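Aromatic amino acid beta-eliminating lyase/threonine aldolase (Exiguobacterium sibiricum, PDB 3LWS) is a pyridoxal-phosphate enzyme of the beta-eliminating lyase family, with the aminotransferase-like fold of its wider superfamily. Local coordinates at residues Q10-T13 with G14-S17; Q267-E270 with Q271-L275; D295-A298 with A299-S302; L305-V308 with Q309-G313. One frame throughout, in Å; residues are numbered along the deposited sequence.

How the contacts relate
All four contacts are short-range and lie on the same side of the chain's centre, in the part of the fold built round the antiparallel sheet of strands 278-281, 289-295, 326-332 and 321-322. Contacts 3 and 4 share helix 298-312: the first is at its start and the second at its end, with centres about 15 Å apart. Contact 1 touches contacts 2 and 4. T13 N lies 2.7 Å from G313 O of contact 4, a probable hydrogen bond, and I16 CD1 packs 3.4 Å from F272 CZ of contact 2. K206, the lysine modified with pyridoxal phosphate, belongs to none of these segments.

Contact 1 (Q10-T13 with G14-S17); sequences QQTT and GQIS
The T12 hydroxyl oxygen receives the amide N-H of Q15, three residues further on, and the two side chains meet across the link between helix 4-10 and strand 14-15. Q15 NE2 donates to T12 OG1 over 3.1 Å. The bond is almost perfectly straight, 179° at the hydrogen, and the oxygen lies in the plane of the amide, so the N-H is used along its natural direction. Two torsions on the glutamine side make this possible. CG lies beside the backbone N, and the bend at chi2 (86°) folds the amide back along the chain instead of letting it run outward. The approach is close only at the amide nitrogen: Q15 CG stays 3.8 Å from T12 OG1.

The hydroxyl works in both directions, since T12 OG1 also gives its proton to the carbonyl oxygen of F9 in the helix just before. One oxygen therefore ties the end of helix 4-10 to the following strand, and two hydrogen bonds to it should limit its rotation. G14 carries the extended backbone between the two partners, and its O lies 3.4 Å from T12 OG1. The neighbouring T13 turns its hydroxyl to the carbonyl oxygen of G313, and the Q15 side chain also touches F9 and A336.

This is a helix-to-strand loop closed by a side-chain hydrogen bond: Q11 leaves the helical conformation, and four residues later Q15 lies in strand 14-15, which pairs in parallel with strand 314-315 as a small two-stranded sheet.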
loop_
_atom_site.group_PDB
_atom_site.type_symbol
_atom_site.label_atom_id
_atom_site.label_comp_id
_atom_site.label_asym_id
_atom_site.label_seq_id
_atom_site.Cartn_x
_atom_site.Cartn_y
_atom_site.Cartn_z
ATOM N N GLN A 10 25.104 11.348 7.455
ATOM C CA GLN A 10 24.231 10.818 8.510
ATOM C C GLN A 10 24.612 11.386 9.868
ATOM O O GLN A 10 23.727 11.658 10.697
ATOM C CB GLN A 10 24.327 9.290 8.643
ATOM C CG GLN A 10 24.196 8.471 7.397
ATOM C CD GLN A 10 22.793 8.169 6.972
ATOM O OE1 GLN A 10 22.437 7.002 6.769
ATOM N NE2 GLN A 10 21.991 9.211 6.788
ATOM N N GLN A 11 25.918 11.568 10.094
ATOM C CA GLN A 11 26.416 12.029 11.400
ATOM C C GLN A 11 26.430 13.560 11.511
ATOM O O GLN A 11 27.111 14.128 12.394
ATOM C CB GLN A 11 27.818 11.468 11.702
ATOM C CG GLN A 11 27.977 9.926 11.573
ATOM C CD GLN A 11 26.784 9.115 12.094
ATOM O OE1 GLN A 11 26.642 8.890 13.297
ATOM N NE2 GLN A 11 25.952 8.632 11.178
ATOM N N THR A 12 25.670 14.242 10.635
ATOM C CA THR A 12 25.549 15.711 10.705
ATOM C C THR A 12 24.372 16.108 11.583
ATOM O O THR A 12 23.429 15.339 11.791
ATOM C CB THR A 12 25.385 16.413 9.320
ATOM O OG1 THR A 12 24.197 15.937 8.675
ATOM C CG2 THR A 12 26.613 16.212 8.475
ATOM N N THR A 13 24.448 17.337 12.074
ATOM C CA THR A 13 23.481 17.883 13.017
ATOM C C THR A 13 22.544 18.859 12.300
ATOM O O THR A 13 21.576 19.363 12.887
ATOM C CB THR A 13 24.228 18.583 14.130
ATOM O OG1 THR A 13 24.861 19.746 13.603
ATOM C CG2 THR A 13 25.320 17.673 14.675
ATOM N N GLY A 14 22.827 19.123 11.026
ATOM C CA GLY A 14 21.902 19.865 10.170
ATOM C C GLY A 14 22.239 19.642 8.720
ATOM O O GLY A 14 23.356 19.234 8.406
ATOM N N GLN A 15 21.284 19.925 7.840
ATOM C CA GLN A 15 21.431 19.665 6.413
ATOM C C GLN A 15 20.827 20.800 5.620
ATOM O O GLN A 15 19.876 21.467 6.103
ATOM C CB GLN A 15 20.716 18.373 6.001
ATOM C CG GLN A 15 21.176 17.142 6.709
ATOM C CD GLN A 15 20.457 16.930 8.020
ATOM O OE1 GLN A 15 19.246 17.158 8.111
ATOM N NE2 GLN A 15 21.194 16.490 9.051
ATOM N N ILE A 16 21.352 20.999 4.407
ATOM C CA ILE A 16 20.766 21.941 3.472
ATOM C C ILE A 16 19.518 21.359 2.780
ATOM O O ILE A 16 18.596 22.103 2.425
ATOM C CB ILE A 16 21.791 22.467 2.434
ATOM C CG1 ILE A 16 22.362 21.329 1.602
ATOM C CG2 ILE A 16 22.922 23.235 3.173
ATOM C CD1 ILE A 16 23.251 21.768 0.462
ATOM N N SER A 17 19.490 20.042 2.590
ATOM C CA SER A 17 18.419 19.413 1.838
ATOM C C SER A 17 17.525 18.665 2.762
ATOM O O SER A 17 17.925 18.270 3.851
ATOM C CB SER A 17 18.951 18.440 0.798
ATOM O OG SER A 17 19.625 17.359 1.433
#

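Contact 2 (Q267-E270 with Q271-L275); sequences QLAE and QFNAL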
loop_
_atom_site.group_PDB
_atom_site.type_symbol
_atom_site.label_atom_id
_atom_site.label_comp_id
_atom_site.label_asym_id
_atom_site.label_seq_id
_atom_site.Cartn_x
_atom_site.Cartn_y
_atom_site.Cartn_z
ATOM N N GLN A 267 19.144 30.649 -3.484
ATOM C CA GLN A 267 20.300 31.131 -2.714
ATOM C C GLN A 267 21.430 30.089 -2.654
ATOM O O GLN A 267 22.595 30.432 -2.865
ATOM C CB GLN A 267 19.898 31.499 -1.290
ATOM C CG GLN A 267 18.878 32.620 -1.185
ATOM C CD GLN A 267 19.474 34.025 -1.063
ATOM O OE1 GLN A 267 20.645 34.277 -1.417
ATOM N NE2 GLN A 267 18.644 34.962 -0.578
ATOM N N LEU A 268 21.074 28.834 -2.353
ATOM C CA LEU A 268 22.056 27.748 -2.271
ATOM C C LEU A 268 22.756 27.555 -3.629
ATOM O O LEU A 268 23.973 27.399 -3.702
ATOM C CB LEU A 268 21.401 26.438 -1.831
ATOM C CG LEU A 268 20.983 26.337 -0.386
ATOM C CD1 LEU A 268 20.065 25.108 -0.189
ATOM C CD2 LEU A 268 22.228 26.295 0.506
ATOM N N ALA A 269 21.990 27.562 -4.710
ATOM C CA ALA A 269 22.561 27.355 -6.045
ATOM C C ALA A 269 23.638 28.406 -6.381
ATOM O O ALA A 269 24.672 28.124 -7.032
ATOM C CB ALA A 269 21.450 27.409 -7.091
ATOM N N GLU A 270 23.360 29.628 -5.953
ATOM C CA GLU A 270 24.232 30.757 -6.187
ATOM C C GLU A 270 25.556 30.514 -5.458
ATOM O O GLU A 270 26.618 30.713 -6.033
ATOM C CB GLU A 270 23.522 32.024 -5.692
ATOM C CG GLU A 270 23.731 33.237 -6.545
ATOM C CD GLU A 270 22.664 34.329 -6.327
ATOM O OE1 GLU A 270 21.750 34.154 -5.471
ATOM O OE2 GLU A 270 22.774 35.363 -7.034
ATOM N N GLN A 271 25.477 30.031 -4.215
ATOM C CA GLN A 271 26.663 29.678 -3.436
ATOM C C GLN A 271 27.486 28.569 -4.102
ATOM O O GLN A 271 28.709 28.629 -4.125
ATOM C CB GLN A 271 26.269 29.218 -2.017
ATOM C CG GLN A 271 25.641 30.294 -1.108
ATOM C CD GLN A 271 26.649 31.333 -0.603
ATOM O OE1 GLN A 271 27.707 31.005 -0.034
ATOM N NE2 GLN A 271 26.306 32.595 -0.788
ATOM N N PHE A 272 26.798 27.560 -4.645
ATOM C CA PHE A 272 27.452 26.385 -5.243
ATOM C C PHE A 272 28.107 26.721 -6.560
ATOM O O PHE A 272 29.235 26.285 -6.841
ATOM C CB PHE A 272 26.441 25.224 -5.447
ATOM C CG PHE A 272 26.078 24.476 -4.180
ATOM C CD1 PHE A 272 27.049 23.850 -3.417
ATOM C CD2 PHE A 272 24.730 24.372 -3.764
ATOM C CE1 PHE A 272 26.711 23.152 -2.236
ATOM C CE2 PHE A 272 24.389 23.661 -2.624
ATOM C CZ PHE A 272 25.390 23.046 -1.852
ATOM N N ASN A 273 27.412 27.515 -7.369
ATOM C CA ASN A 273 27.916 27.885 -8.669
ATOM C C ASN A 273 29.157 28.768 -8.572
ATOM O O ASN A 273 29.981 28.756 -9.481
ATOM C CB ASN A 273 26.848 28.561 -9.511
ATOM C CG ASN A 273 25.824 27.572 -10.068
ATOM O OD1 ASN A 273 26.160 26.633 -10.772
ATOM N ND2 ASN A 273 24.565 27.818 -9.771
ATOM N N ALA A 274 29.287 29.507 -7.475
ATOM C CA ALA A 274 30.509 30.295 -7.194
ATOM C C ALA A 274 31.745 29.454 -6.968
ATOM O O ALA A 274 32.850 29.960 -7.100
ATOM C CB ALA A 274 30.304 31.189 -5.975
ATOM N N LEU A 275 31.572 28.195 -6.579
ATOM C CA LEU A 275 32.705 27.311 -6.315
ATOM C C LEU A 275 33.414 26.843 -7.568
ATOM O O LEU A 275 32.755 26.424 -8.525
ATOM C CB LEU A 275 32.250 26.085 -5.538
ATOM C CG LEU A 275 31.785 26.310 -4.123
ATOM C CD1 LEU A 275 31.143 25.009 -3.608
ATOM C CD2 LEU A 275 32.967 26.749 -3.250
HETATM O O HOH W 1 23.447 33.463 -2.205
#
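L268 and F272 stand one turn apart on the buried flank of an amphipathic alpha helix, 258-273, close to its C-terminal end. Both side chains take the same first torsion, CG beside the backbone N (chi1 -73° for L268, -76° for F272). The phenyl group is thereby laid back along the preceding turn. Its CE2 approaches L268 CB to 4.2 Å, while CD2 comes to 3.1 Å from L268 O, the ring meeting this carbonyl obliquely. The same oxygen accepts the helical bond from F272 N. Beyond the helix the pair faces the antiparallel sheet, both residues reaching F290 of strand 289-295.

N273 shares this torsion. Its amide folds back over the turn and ND2 lies 2.8 Å from A269 O, the acceptor of the helical bond from N273 N; ND2 has a further, weak bond to E283 O. The other end of the amide is held by strand 278-281, where N273 OD1 accepts from T280 N, so the side chain links helix to sheet.

On the solvent side Q271 holds CG beside its backbone N (chi1 -66°), 3.5 Å from Q267 O, and the bend at chi2 then turns the amide. A water bridges the two glutamines, donating to Q267 O and, over 3.0 Å, to Q267 OE1, and accepting a weak 3.3 Å bond from Q271 NE2.

Contact 3 (D295-A298 with A299-S302); sequences DGQA and ADIS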
loop_
_atom_site.group_PDB
_atom_site.type_symbol
_atom_site.label_atom_id
_atom_site.label_comp_id
_atom_site.label_asym_id
_atom_site.label_seq_id
_atom_site.Cartn_x
_atom_site.Cartn_y
_atom_site.Cartn_z
ATOM N N ASP A 295 32.969 18.530 -11.010
ATOM C CA ASP A 295 33.957 17.996 -11.940
ATOM C C ASP A 295 34.799 16.974 -11.155
ATOM O O ASP A 295 35.132 17.190 -9.990
ATOM C CB ASP A 295 34.836 19.110 -12.547
ATOM C CG ASP A 295 34.128 19.902 -13.706
ATOM O OD1 ASP A 295 33.059 19.496 -14.227
ATOM O OD2 ASP A 295 34.683 20.941 -14.127
ATOM N N GLY A 296 35.077 15.849 -11.786
ATOM C CA GLY A 296 35.792 14.764 -11.141
ATOM C C GLY A 296 34.792 13.696 -10.705
ATOM O O GLY A 296 33.605 13.911 -10.715
ATOM N N GLN A 297 35.293 12.549 -10.283
ATOM C CA GLN A 297 34.448 11.404 -9.955
ATOM C C GLN A 297 34.382 11.274 -8.434
ATOM O O GLN A 297 35.167 11.936 -7.696
ATOM C CB GLN A 297 35.026 10.135 -10.609
ATOM C CG GLN A 297 35.329 10.169 -12.155
ATOM C CD GLN A 297 34.101 10.211 -13.099
ATOM O OE1 GLN A 297 34.239 10.491 -14.295
ATOM N NE2 GLN A 297 32.916 9.981 -12.567
ATOM N N ALA A 298 33.492 10.410 -7.952
ATOM C CA ALA A 298 33.243 10.268 -6.503
ATOM C C ALA A 298 34.495 9.934 -5.708
ATOM O O ALA A 298 34.651 10.391 -4.603
ATOM C CB ALA A 298 32.182 9.223 -6.243
ATOM N N ALA A 299 35.378 9.119 -6.279
ATOM C CA ALA A 299 36.665 8.808 -5.660
ATOM C C ALA A 299 37.552 10.053 -5.423
ATOM O O ALA A 299 38.342 10.051 -4.494
ATOM C CB ALA A 299 37.411 7.792 -6.520
ATOM N N ASP A 300 37.408 11.072 -6.271
ATOM C CA ASP A 300 38.052 12.382 -6.120
ATOM C C ASP A 300 37.350 13.341 -5.167
ATOM O O ASP A 300 38.002 14.049 -4.412
ATOM C CB ASP A 300 38.108 13.112 -7.459
ATOM C CG ASP A 300 38.726 12.271 -8.563
ATOM O OD1 ASP A 300 39.856 11.822 -8.359
ATOM O OD2 ASP A 300 38.090 12.072 -9.623
ATOM N N ILE A 301 36.027 13.388 -5.246
ATOM C CA ILE A 301 35.213 14.408 -4.558
ATOM C C ILE A 301 34.704 13.946 -3.203
ATOM O O ILE A 301 34.688 14.726 -2.253
ATOM C CB ILE A 301 34.000 14.830 -5.439
ATOM C CG1 ILE A 301 34.481 15.329 -6.793
ATOM C CG2 ILE A 301 33.125 15.882 -4.738
ATOM C CD1 ILE A 301 35.632 16.326 -6.781
ATOM N N SER A 302 34.281 12.689 -3.092
ATOM C CA SER A 302 33.795 12.204 -1.790
ATOM C C SER A 302 34.714 12.584 -0.589
ATOM O O SER A 302 34.219 13.096 0.422
ATOM C CB SER A 302 33.527 10.694 -1.835
ATOM O OG SER A 302 33.434 10.140 -0.542
#
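Q297 N donates to D300 OD2 over 2.9 Å in a nearly straight bond (167°) that uses the anti lone pair of the carboxylate oxygen. Q297 is the N-cap of helix 298-312, and the bond is one half of a capping box, with the side chain of the third helical residue reaching back to the cap. The reciprocal half is absent: D300 N goes to the backbone O of Q297, and the Q297 amide is bonded to G325 N and K323 O. The D300 carboxylate sits by the first turn, where the helix dipole would probably favour its negative charge.

Two donors share Q297 O. I301 N lies in the carbonyl plane at 3.0 Å, as expected of a first helical bond, whereas D300 N, at 2.8 Å, comes in above that plane. The next rung is S302 N to A298 O. A298 N, in the first turn, donates to D322 OD1.

Packing begins where the polar network ends. I301, buried, holds CG1 beside its backbone N (chi1 -56°), and a bend at chi2 (-47°) carries its terminal methyl back over the end of strand 289-295, with CD1 3.4 Å from D295 O.

Contact 4 (L305-V308 with Q309-G313); sequences LEQV and QEETG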
loop_
_atom_site.group_PDB
_atom_site.type_symbol
_atom_site.label_atom_id
_atom_site.label_comp_id
_atom_site.label_asym_id
_atom_site.label_seq_id
_atom_site.Cartn_x
_atom_site.Cartn_y
_atom_site.Cartn_z
ATOM N N LEU A 305 34.263 16.263 0.556
ATOM C CA LEU A 305 32.973 16.423 1.203
ATOM C C LEU A 305 32.943 15.771 2.569
ATOM O O LEU A 305 32.400 16.353 3.507
ATOM C CB LEU A 305 31.848 15.853 0.316
ATOM C CG LEU A 305 31.578 16.636 -0.971
ATOM C CD1 LEU A 305 30.674 15.818 -1.881
ATOM C CD2 LEU A 305 30.969 18.051 -0.694
ATOM N N GLU A 306 33.505 14.559 2.662
ATOM C CA GLU A 306 33.623 13.830 3.903
ATOM C C GLU A 306 34.260 14.732 4.969
ATOM O O GLU A 306 33.708 14.922 6.018
ATOM C CB GLU A 306 34.502 12.572 3.717
ATOM C CG GLU A 306 34.830 11.828 5.037
ATOM C CD GLU A 306 35.850 10.698 4.899
ATOM O OE1 GLU A 306 36.995 10.947 4.427
ATOM O OE2 GLU A 306 35.517 9.569 5.295
ATOM N N GLN A 307 35.434 15.271 4.663
ATOM C CA GLN A 307 36.172 16.102 5.596
ATOM C C GLN A 307 35.318 17.310 6.008
ATOM O O GLN A 307 35.031 17.494 7.191
ATOM C CB GLN A 307 37.498 16.531 4.972
ATOM C CG GLN A 307 38.403 17.273 5.946
ATOM C CD GLN A 307 39.778 17.633 5.380
ATOM O OE1 GLN A 307 39.973 17.744 4.167
ATOM N NE2 GLN A 307 40.733 17.843 6.269
ATOM N N VAL A 308 34.846 18.059 5.016
ATOM C CA VAL A 308 33.953 19.211 5.242
ATOM C C VAL A 308 32.826 18.871 6.192
ATOM O O VAL A 308 32.602 19.588 7.182
ATOM C CB VAL A 308 33.357 19.739 3.901
ATOM C CG1 VAL A 308 32.196 20.689 4.140
ATOM C CG2 VAL A 308 34.429 20.413 3.047
ATOM N N GLN A 309 32.154 17.753 5.926
ATOM C CA GLN A 309 30.981 17.355 6.678
ATOM C C GLN A 309 31.316 16.875 8.082
ATOM O O GLN A 309 30.638 17.273 9.039
ATOM C CB GLN A 309 30.106 16.346 5.880
ATOM C CG GLN A 309 29.528 17.025 4.638
ATOM C CD GLN A 309 28.658 16.185 3.725
ATOM O OE1 GLN A 309 27.861 16.756 2.990
ATOM N NE2 GLN A 309 28.791 14.856 3.757
ATOM N N GLU A 310 32.370 16.063 8.215
ATOM C CA GLU A 310 32.831 15.584 9.528
ATOM C C GLU A 310 33.067 16.753 10.453
ATOM O O GLU A 310 32.545 16.772 11.557
ATOM C CB GLU A 310 34.134 14.768 9.407
ATOM C CG GLU A 310 33.927 13.335 8.946
ATOM C CD GLU A 310 35.240 12.615 8.592
ATOM O OE1 GLU A 310 36.336 13.240 8.664
ATOM O OE2 GLU A 310 35.160 11.417 8.239
ATOM N N GLU A 311 33.814 17.736 9.959
ATOM C CA GLU A 311 34.276 18.854 10.763
ATOM C C GLU A 311 33.162 19.805 11.147
ATOM O O GLU A 311 33.048 20.154 12.331
ATOM C CB GLU A 311 35.358 19.639 10.030
ATOM C CG GLU A 311 36.677 18.886 9.924
ATOM C CD GLU A 311 37.673 19.597 9.056
ATOM O OE1 GLU A 311 37.557 20.838 8.910
ATOM O OE2 GLU A 311 38.566 18.926 8.504
ATOM N N THR A 312 32.373 20.249 10.161
ATOM C CA THR A 312 31.304 21.236 10.411
ATOM C C THR A 312 30.049 20.628 11.052
ATOM O O THR A 312 29.344 21.299 11.799
ATOM C CB THR A 312 30.902 21.984 9.138
ATOM O OG1 THR A 312 30.289 21.087 8.199
ATOM C CG2 THR A 312 32.112 22.648 8.512
ATOM N N GLY A 313 29.750 19.361 10.766
ATOM C CA GLY A 313 28.489 18.774 11.240
ATOM C C GLY A 313 27.261 19.278 10.452
ATOM O O GLY A 313 26.106 19.061 10.877
#
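E306 with E310, and Q307 with E311, are i,i+4 neighbours on the last turns of the alpha helix 298-312, which packs against helices 4-10 and 342-355. Each pair runs side by side. The two carboxylates are turned by only 32°, and E306 OE2 and E310 OE2, both acceptors, stand 3.5 Å apart; such closeness may raise the proton affinity of one of them. E310 OE2 also presses on the chain of its partner, 3.2 Å from E306 CG.

Q307 and E311 have their amide and carboxylate planes almost perpendicular. The bond from Q307 NE2 to E311 OE2 is weak, 3.3 Å long and 125° at the hydrogen. The firmer partner of E311 is R351, in a salt bridge to OE1.

Towards the interior, Q309 lies with CG 3.2 Å from L305 O and sends its amide beyond the helix, where OE1 accepts from the backbone N of F316 and V317 and NE2 donates to S8 OG. G313 ends the helix with a positive phi. V308 O takes two bonds from T312: OG1, set between its N and C (chi1 66°), donates over 2.9 Å and itself accepts from L314 N, while T312 N comes from the opposite face.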